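Local structure of DUF4973 domain-containing protein (Bacteroides thetaiotaomicron, 4QNI) at residues A[66-71]-A[110-115]; A[214-219]-A[235-240]; A[283-288]-A[318-323]. The protein is of uncharacterised function but, as a two-domain predicted lipoprotein, probably acts in auxiliary nutrient binding. All blocks are in the same frame, centred on the assembly; numbering follows the deposited sequence.

Interaction 1. Residues A[66-71]-A[110-115]; sequences VTVHVA and LQIKAG
L110 and V68 form an antiparallel hydrogen-bonded pair, in which V68 N donates to L110 O and L110 N returns the bond to V68 O, both at 2.7 Å. The carbonyl oxygen of L110 also receives a CA-H contact from T67, with T67 CA 3.4 Å from L110 O. Q111 comes next, opposite T67 in a non-hydrogen-bonded pair, so here the side chains supply the polar link. The Q111 chain bends at chi2 (-83°), turning CD back toward the facing strand. T67 OG1 lies beside its own backbone N and donates to Q111 OE1 at 2.6 Å, from above the amide carbonyl plane and at a C=O...donor angle of only 100°. The methyl T67 CG2 rests 3.5 Å from the same Q111 OE1. An alanine at T67 would remove both OG1 and CG2, and would probably leave Q111 OE1 without this donor and its amide freer to turn. I112 then restores the hydrogen-bonded pattern with V66: I112 N to V66 O is 2.7 Å, while V66 N to I112 O is longer at 3.3 Å. I112 CG1 packs diagonally against V68, 3.8 Å from V68 CG2. The pair belongs to the N-terminal DUF4973 domain, whose E-set clan is consistent with an immunoglobulin-like beta fold. It lies at the edge of one mixed sheet, where V68 also meets I142 of strand 135-142; the apolar V66-V68-L110-I112 face is covered by I54 and V56 of strand 47-56, in the second sheet, and by I13 of the second subunit.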
# COMPACT_ATOMS: atom_id res chain seq x y z
N VAL A 66 8.01 -6.30 36.53
CA VAL A 66 7.31 -7.23 35.64
C VAL A 66 8.19 -8.45 35.34
O VAL A 66 9.35 -8.29 34.95
CB VAL A 66 6.84 -6.52 34.33
CG1 VAL A 66 6.16 -7.49 33.36
CG2 VAL A 66 5.90 -5.35 34.65
N THR A 67 7.64 -9.65 35.52
CA THR A 67 8.29 -10.90 35.19
C THR A 67 7.62 -11.40 33.94
O THR A 67 6.43 -11.73 33.96
CB THR A 67 8.23 -11.90 36.36
OG1 THR A 67 8.89 -11.33 37.49
CG2 THR A 67 8.86 -13.25 36.02
N VAL A 68 8.36 -11.42 32.83
CA VAL A 68 7.85 -11.85 31.53
C VAL A 68 8.19 -13.32 31.33
O VAL A 68 9.32 -13.74 31.57
CB VAL A 68 8.41 -10.95 30.39
CG1 VAL A 68 7.87 -11.38 29.03
CG2 VAL A 68 8.10 -9.49 30.66
N HIS A 69 7.20 -14.09 30.91
CA HIS A 69 7.32 -15.51 30.63
C HIS A 69 7.34 -15.71 29.13
O HIS A 69 6.47 -15.19 28.43
CB HIS A 69 6.18 -16.27 31.30
CG HIS A 69 6.23 -16.14 32.77
ND1 HIS A 69 6.84 -17.09 33.55
CD2 HIS A 69 5.82 -15.12 33.57
CE1 HIS A 69 6.74 -16.66 34.80
NE2 HIS A 69 6.14 -15.47 34.85
N VAL A 70 8.37 -16.42 28.67
CA VAL A 70 8.67 -16.68 27.27
C VAL A 70 8.69 -18.20 27.07
O VAL A 70 9.24 -18.91 27.90
CB VAL A 70 10.03 -16.02 26.87
CG1 VAL A 70 10.55 -16.53 25.53
CG2 VAL A 70 9.94 -14.49 26.85
N ALA A 71 8.11 -18.68 25.97
CA ALA A 71 8.10 -20.12 25.71
C ALA A 71 8.28 -20.41 24.23
O ALA A 71 8.05 -19.54 23.39
CB ALA A 71 6.82 -20.76 26.22
N LEU A 110 11.92 -13.62 32.37
CA LEU A 110 12.74 -12.42 32.32
C LEU A 110 12.16 -11.34 33.22
O LEU A 110 10.98 -11.03 33.13
CB LEU A 110 12.89 -11.92 30.86
CG LEU A 110 13.65 -10.60 30.67
CD1 LEU A 110 15.16 -10.78 30.88
CD2 LEU A 110 13.30 -9.95 29.34
N GLN A 111 13.01 -10.72 34.04
CA GLN A 111 12.59 -9.63 34.91
C GLN A 111 12.83 -8.28 34.23
O GLN A 111 13.87 -8.08 33.61
CB GLN A 111 13.36 -9.68 36.24
CG GLN A 111 13.16 -10.95 37.06
CD GLN A 111 11.91 -10.95 37.91
OE1 GLN A 111 11.31 -12.01 38.15
NE2 GLN A 111 11.50 -9.79 38.43
N ILE A 112 11.86 -7.36 34.37
CA ILE A 112 11.96 -5.99 33.86
C ILE A 112 11.96 -5.08 35.08
O ILE A 112 11.06 -5.20 35.91
CB ILE A 112 10.85 -5.58 32.82
CG1 ILE A 112 10.48 -6.71 31.82
CG2 ILE A 112 11.16 -4.25 32.12
CD1 ILE A 112 11.42 -7.00 30.71
N LYS A 113 12.97 -4.19 35.21
CA LYS A 113 13.05 -3.24 36.33
C LYS A 113 11.86 -2.29 36.31
O LYS A 113 11.35 -1.94 35.24
CB LYS A 113 14.38 -2.46 36.31
N ALA A 114 11.41 -1.89 37.51
CA ALA A 114 10.25 -1.05 37.82
C ALA A 114 9.90 0.02 36.75
O ALA A 114 8.79 -0.01 36.21
CB ALA A 114 10.43 -0.38 39.17
N GLY A 115 10.82 0.95 36.47
CA GLY A 115 10.58 2.05 35.54
C GLY A 115 11.16 1.88 34.15
O GLY A 115 11.27 2.85 33.40

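Interaction 2. Residues A[214-219]-A[235-240]; sequences QTIFTY and IKFAFN. With EDO (1,2-ethanediol), chain E.
Backbone hydrogen bonds join Q214 to F239, I216 to F237 and T218 to I235, and they fix the antiparallel register. F237 N to I216 O is 2.8 Å and almost straight, with 179° at the hydrogen, and I235 N to T218 O has the same length. At the Q214 end the backbone supplies one bond, F239 N to Q214 O, and the side chain supplies the return: Q214 NE2 reaches F239 O at 3.0 Å, with the acceptor close to the amide plane. The same NE2 also bonds Y171 OH, so the amide is held from two directions. T218 OG1 donates to Y219 O at 3.1 Å and accepts a weak bond from a 1,2-ethanediol, probably from the crystallisation liquor. Between the pairs, CA-H contacts fill in, T215 CA lying 3.2 Å from F237 O. The apolar contacts centre on I216. Its CG1 sits in the crowded position between backbone N and carbonyl carbon (chi1 64°), where it lies 3.6 Å from F237 CB and meets the edge of the F239 ring in plane, 3.7 Å from CE1. On this face F239 stacks on Y171 and meets F269 edge-to-face, while I216 and F239 both touch Y175. On the other face, the rim of F217 lies over the Y219 ring, CE1 being offset from its centre. The arrangement is that of two neighbouring strands within the large antiparallel sheet of the C-terminal domain: a regular ladder, with aromatic rings on both faces and one strand end closed by a glutamine side chain.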
# COMPACT_ATOMS: atom_id res chain seq x y z
N GLN A 214 36.07 -20.27 9.32
CA GLN A 214 36.84 -20.08 8.07
C GLN A 214 36.22 -20.80 6.90
O GLN A 214 36.87 -20.97 5.85
CB GLN A 214 38.28 -20.63 8.28
CG GLN A 214 39.10 -19.85 9.31
CD GLN A 214 39.32 -18.40 8.89
OE1 GLN A 214 39.20 -17.49 9.71
NE2 GLN A 214 39.64 -18.16 7.61
N THR A 215 34.96 -21.24 7.07
CA THR A 215 34.28 -22.01 6.03
C THR A 215 32.83 -21.62 5.91
O THR A 215 32.11 -21.47 6.90
CB THR A 215 34.38 -23.55 6.32
OG1 THR A 215 35.62 -23.88 6.93
CG2 THR A 215 34.17 -24.40 5.09
N ILE A 216 32.40 -21.53 4.67
CA ILE A 216 31.00 -21.31 4.31
C ILE A 216 30.63 -22.40 3.33
O ILE A 216 31.51 -23.15 2.86
CB ILE A 216 30.77 -19.87 3.70
CG1 ILE A 216 31.53 -19.66 2.36
CG2 ILE A 216 31.07 -18.74 4.71
CD1 ILE A 216 31.06 -18.36 1.54
N PHE A 217 29.36 -22.44 2.95
CA PHE A 217 28.96 -23.19 1.78
C PHE A 217 27.97 -22.33 0.96
O PHE A 217 27.33 -21.40 1.49
CB PHE A 217 28.42 -24.63 2.06
CG PHE A 217 26.98 -24.68 2.52
CD1 PHE A 217 25.94 -24.64 1.60
CD2 PHE A 217 26.67 -24.78 3.88
CE1 PHE A 217 24.62 -24.65 2.03
CE2 PHE A 217 25.35 -24.78 4.31
CZ PHE A 217 24.33 -24.72 3.38
N THR A 218 27.89 -22.61 -0.34
CA THR A 218 26.85 -22.06 -1.21
C THR A 218 26.16 -23.27 -1.82
O THR A 218 26.75 -24.37 -1.85
CB THR A 218 27.40 -21.12 -2.32
OG1 THR A 218 27.98 -21.92 -3.36
CG2 THR A 218 28.37 -19.99 -1.82
N TYR A 219 24.95 -23.12 -2.33
CA TYR A 219 24.41 -24.20 -3.14
C TYR A 219 25.10 -24.13 -4.52
O TYR A 219 25.57 -23.06 -4.92
CB TYR A 219 22.88 -24.14 -3.25
CG TYR A 219 22.21 -24.40 -1.92
CD1 TYR A 219 22.25 -25.66 -1.34
CD2 TYR A 219 21.58 -23.37 -1.22
CE1 TYR A 219 21.72 -25.88 -0.07
CE2 TYR A 219 21.01 -23.60 0.02
CZ TYR A 219 21.08 -24.85 0.60
OH TYR A 219 20.50 -25.09 1.81
N ILE A 235 28.32 -26.68 -1.95
CA ILE A 235 29.70 -26.41 -2.37
C ILE A 235 30.40 -25.65 -1.22
O ILE A 235 30.02 -24.52 -0.91
CB ILE A 235 29.75 -25.64 -3.72
CG1 ILE A 235 28.91 -26.32 -4.84
CG2 ILE A 235 31.20 -25.37 -4.15
CD1 ILE A 235 29.18 -27.89 -5.15
N LYS A 236 31.41 -26.28 -0.61
CA LYS A 236 32.15 -25.73 0.52
C LYS A 236 33.24 -24.80 0.08
O LYS A 236 33.96 -25.10 -0.87
CB LYS A 236 32.77 -26.85 1.36
CG LYS A 236 31.76 -27.68 2.15
CD LYS A 236 32.39 -28.95 2.76
CE LYS A 236 33.42 -28.71 3.85
NZ LYS A 236 34.16 -29.95 4.21
N PHE A 237 33.37 -23.65 0.79
CA PHE A 237 34.42 -22.63 0.57
C PHE A 237 35.20 -22.42 1.86
O PHE A 237 34.65 -21.94 2.86
CB PHE A 237 33.83 -21.30 0.07
CG PHE A 237 33.26 -21.33 -1.33
CD1 PHE A 237 32.01 -21.89 -1.58
CD2 PHE A 237 33.93 -20.70 -2.39
CE1 PHE A 237 31.47 -21.89 -2.88
CE2 PHE A 237 33.38 -20.68 -3.68
CZ PHE A 237 32.18 -21.31 -3.92
N ALA A 238 36.47 -22.84 1.86
CA ALA A 238 37.36 -22.74 3.02
C ALA A 238 38.37 -21.64 2.73
O ALA A 238 39.03 -21.71 1.72
CB ALA A 238 38.06 -24.08 3.27
N PHE A 239 38.45 -20.62 3.60
CA PHE A 239 39.33 -19.44 3.45
C PHE A 239 40.62 -19.72 4.14
O PHE A 239 40.64 -19.84 5.35
CB PHE A 239 38.62 -18.19 4.03
CG PHE A 239 37.34 -17.90 3.27
CD1 PHE A 239 36.16 -18.58 3.57
CD2 PHE A 239 37.33 -16.98 2.22
CE1 PHE A 239 35.01 -18.37 2.81
CE2 PHE A 239 36.18 -16.77 1.46
CZ PHE A 239 35.02 -17.46 1.77
N ASN A 240 41.70 -19.89 3.38
CA ASN A 240 43.02 -20.27 3.91
C ASN A 240 43.88 -19.04 4.18
O ASN A 240 44.99 -18.90 3.66
CB ASN A 240 43.70 -21.22 2.94
CG ASN A 240 42.88 -22.45 2.65
OD1 ASN A 240 42.36 -23.10 3.56
ND2 ASN A 240 42.74 -22.79 1.39
C1 EDO E . 28.74 -20.18 -5.87
O1 EDO E . 29.25 -21.48 -6.09
C2 EDO E . 28.42 -19.51 -7.19
O2 EDO E . 27.30 -20.12 -7.78

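Interaction 3. Residues A[283-288]-A[318-323]; sequences EHRYVI and RDINTQ. With EDO (1,2-ethanediol), chain F.
H284 and D319 meet across a non-hydrogen-bonded pair, where H284 ND1 donates to D319 OD1 at the imidazole edge. H284 ND1 to D319 OD1 is 2.5 Å, a doubtful, very short value, and the bond is bent (140° at the hydrogen); ring and carboxylate planes stand 80° apart. On the opposite face of the sheet, R285 arches over I320. R285 CG lies 3.8 Å from I320 CG1; bends at chi2 and chi3 then fold the chain back, and I320 CG1 sits 4.0 Å above the centre of the R285 guanidinium. E283 runs alongside I320, its OE1 coming 3.9 Å from I320 CB. This glutamate fixes the arginine from within its own strand by a salt bridge, E283 OE1 to R285 NH1 at 2.6 Å. R285 NH2 also donates to O2 of a 1,2-ethanediol, probably from the crystallisation liquor, at 3.0 Å. Beneath the side chains, paired backbone bonds join E283 with I320 and R285 with R318, E283 O accepting from I320 N at 2.7 Å. A second shell holds these groups: H284 NE2 bonds D276 OD1, E283 OE2 bonds S273 OG, and R285 NH2 forms a salt bridge with E327. R318 instead sends its guanidinium away from the facing strand, to the backbone oxygens of N169 and S172. Past the ladder, N321 OD1 accepts from Q323 N in an Asx turn that follows the strand. Together these bonds mark the open end of a long beta hairpin, strands 282-298 and 306-321, its two strands joined on one face by a His-carboxylate bond and on the other by an arginine laid over an isoleucine.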
# COMPACT_ATOMS: atom_id res chain seq x y z
N GLU A 283 31.46 2.27 6.80
CA GLU A 283 32.51 1.55 6.11
C GLU A 283 31.91 0.37 5.33
O GLU A 283 31.14 -0.41 5.88
CB GLU A 283 33.55 1.08 7.15
CG GLU A 283 34.60 0.09 6.67
CD GLU A 283 35.50 -0.44 7.77
OE1 GLU A 283 34.98 -0.78 8.86
OE2 GLU A 283 36.73 -0.51 7.54
N HIS A 284 32.25 0.28 4.04
CA HIS A 284 31.87 -0.82 3.17
C HIS A 284 33.01 -1.82 3.19
O HIS A 284 34.12 -1.47 2.77
CB HIS A 284 31.59 -0.34 1.74
CG HIS A 284 30.55 0.73 1.63
ND1 HIS A 284 29.21 0.46 1.83
CD2 HIS A 284 30.69 2.04 1.31
CE1 HIS A 284 28.58 1.61 1.66
NE2 HIS A 284 29.43 2.58 1.33
N ARG A 285 32.77 -3.03 3.73
CA ARG A 285 33.79 -4.09 3.76
C ARG A 285 33.43 -5.07 2.69
O ARG A 285 32.25 -5.41 2.52
CB ARG A 285 33.92 -4.76 5.14
CG ARG A 285 34.49 -3.82 6.19
CD ARG A 285 35.76 -4.36 6.85
NE ARG A 285 35.46 -5.08 8.08
CZ ARG A 285 35.43 -4.53 9.29
NH1 ARG A 285 35.70 -3.24 9.45
NH2 ARG A 285 35.15 -5.27 10.36
N TYR A 286 34.42 -5.51 1.95
CA TYR A 286 34.21 -6.42 0.84
C TYR A 286 34.98 -7.69 0.98
O TYR A 286 36.14 -7.67 1.39
CB TYR A 286 34.61 -5.75 -0.48
CG TYR A 286 33.84 -4.47 -0.75
CD1 TYR A 286 32.52 -4.50 -1.17
CD2 TYR A 286 34.44 -3.23 -0.58
CE1 TYR A 286 31.82 -3.33 -1.46
CE2 TYR A 286 33.75 -2.05 -0.84
CZ TYR A 286 32.43 -2.10 -1.28
OH TYR A 286 31.72 -0.96 -1.55
N VAL A 287 34.35 -8.81 0.62
CA VAL A 287 35.04 -10.09 0.52
C VAL A 287 34.99 -10.42 -0.96
O VAL A 287 33.90 -10.58 -1.49
CB VAL A 287 34.49 -11.22 1.43
CG1 VAL A 287 35.26 -12.52 1.20
CG2 VAL A 287 34.53 -10.81 2.90
N ILE A 288 36.14 -10.43 -1.64
CA ILE A 288 36.14 -10.75 -3.07
C ILE A 288 36.73 -12.14 -3.29
O ILE A 288 37.86 -12.38 -2.89
CB ILE A 288 36.90 -9.66 -3.86
CG1 ILE A 288 36.16 -8.30 -3.72
CG2 ILE A 288 37.12 -10.05 -5.34
CD1 ILE A 288 36.92 -7.13 -4.22
N ARG A 318 29.53 -5.67 3.15
CA ARG A 318 29.02 -5.60 4.50
C ARG A 318 29.21 -4.17 4.97
O ARG A 318 30.32 -3.64 4.90
CB ARG A 318 29.76 -6.61 5.40
CG ARG A 318 29.13 -6.78 6.74
CD ARG A 318 29.85 -7.79 7.60
NE ARG A 318 29.55 -9.17 7.24
CZ ARG A 318 30.04 -10.22 7.89
NH1 ARG A 318 30.84 -10.04 8.95
NH2 ARG A 318 29.76 -11.46 7.49
N ASP A 319 28.14 -3.54 5.43
CA ASP A 319 28.23 -2.17 5.88
C ASP A 319 28.39 -2.12 7.35
O ASP A 319 27.58 -2.69 8.08
CB ASP A 319 27.02 -1.35 5.42
CG ASP A 319 26.88 -1.35 3.91
OD1 ASP A 319 27.89 -1.10 3.22
OD2 ASP A 319 25.79 -1.73 3.42
N ILE A 320 29.47 -1.47 7.78
CA ILE A 320 29.86 -1.32 9.17
C ILE A 320 29.70 0.13 9.54
O ILE A 320 30.38 1.00 9.00
CB ILE A 320 31.31 -1.82 9.42
CG1 ILE A 320 31.66 -3.17 8.71
CG2 ILE A 320 31.69 -1.81 10.91
CD1 ILE A 320 30.95 -4.41 9.14
N ASN A 321 28.78 0.40 10.46
CA ASN A 321 28.51 1.73 10.99
C ASN A 321 29.41 1.91 12.18
O ASN A 321 29.09 1.37 13.24
CB ASN A 321 27.01 1.86 11.37
CG ASN A 321 26.59 3.18 11.97
OD1 ASN A 321 27.40 3.98 12.46
ND2 ASN A 321 25.29 3.46 11.95
N THR A 322 30.52 2.64 12.04
CA THR A 322 31.47 2.83 13.15
C THR A 322 30.91 3.73 14.31
O THR A 322 31.66 3.99 15.27
CB THR A 322 32.80 3.36 12.64
OG1 THR A 322 32.60 4.69 12.15
CG2 THR A 322 33.41 2.48 11.57
N GLN A 323 29.60 4.11 14.29
CA GLN A 323 28.98 4.87 15.40
C GLN A 323 28.48 3.87 16.49
O GLN A 323 27.73 4.23 17.41
CB GLN A 323 27.86 5.82 14.93
CG GLN A 323 28.36 7.04 14.16
CD GLN A 323 27.25 7.99 13.76
OE1 GLN A 323 26.10 7.59 13.48
NE2 GLN A 323 27.59 9.27 13.68
C1 EDO F . 34.62 -8.94 7.10
O1 EDO F . 33.90 -8.92 5.88
C2 EDO F . 33.87 -8.08 8.16
O2 EDO F . 34.59 -8.07 9.39

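Following the chain from the N terminus, the three contacts are in series, with none nested in or crossing another. Interaction 1 closes the excursion that carries helix 74-85 and two short strands, and ties strand 66-72 to strand 109-112 in the N-terminal region. Interaction 2 closes a connection of 15 residues in the C-terminal domain, and interaction 3 closes the hairpin of strands 282-298 and 306-321. The last two belong to one ten-stranded antiparallel sheet; their centres are about 20 Å apart and their nearest atoms about 4 Å. Interaction 1 lies about 41 Å, centre to centre, from interaction 2. Interactions 1 and 3 both touch the second subunit.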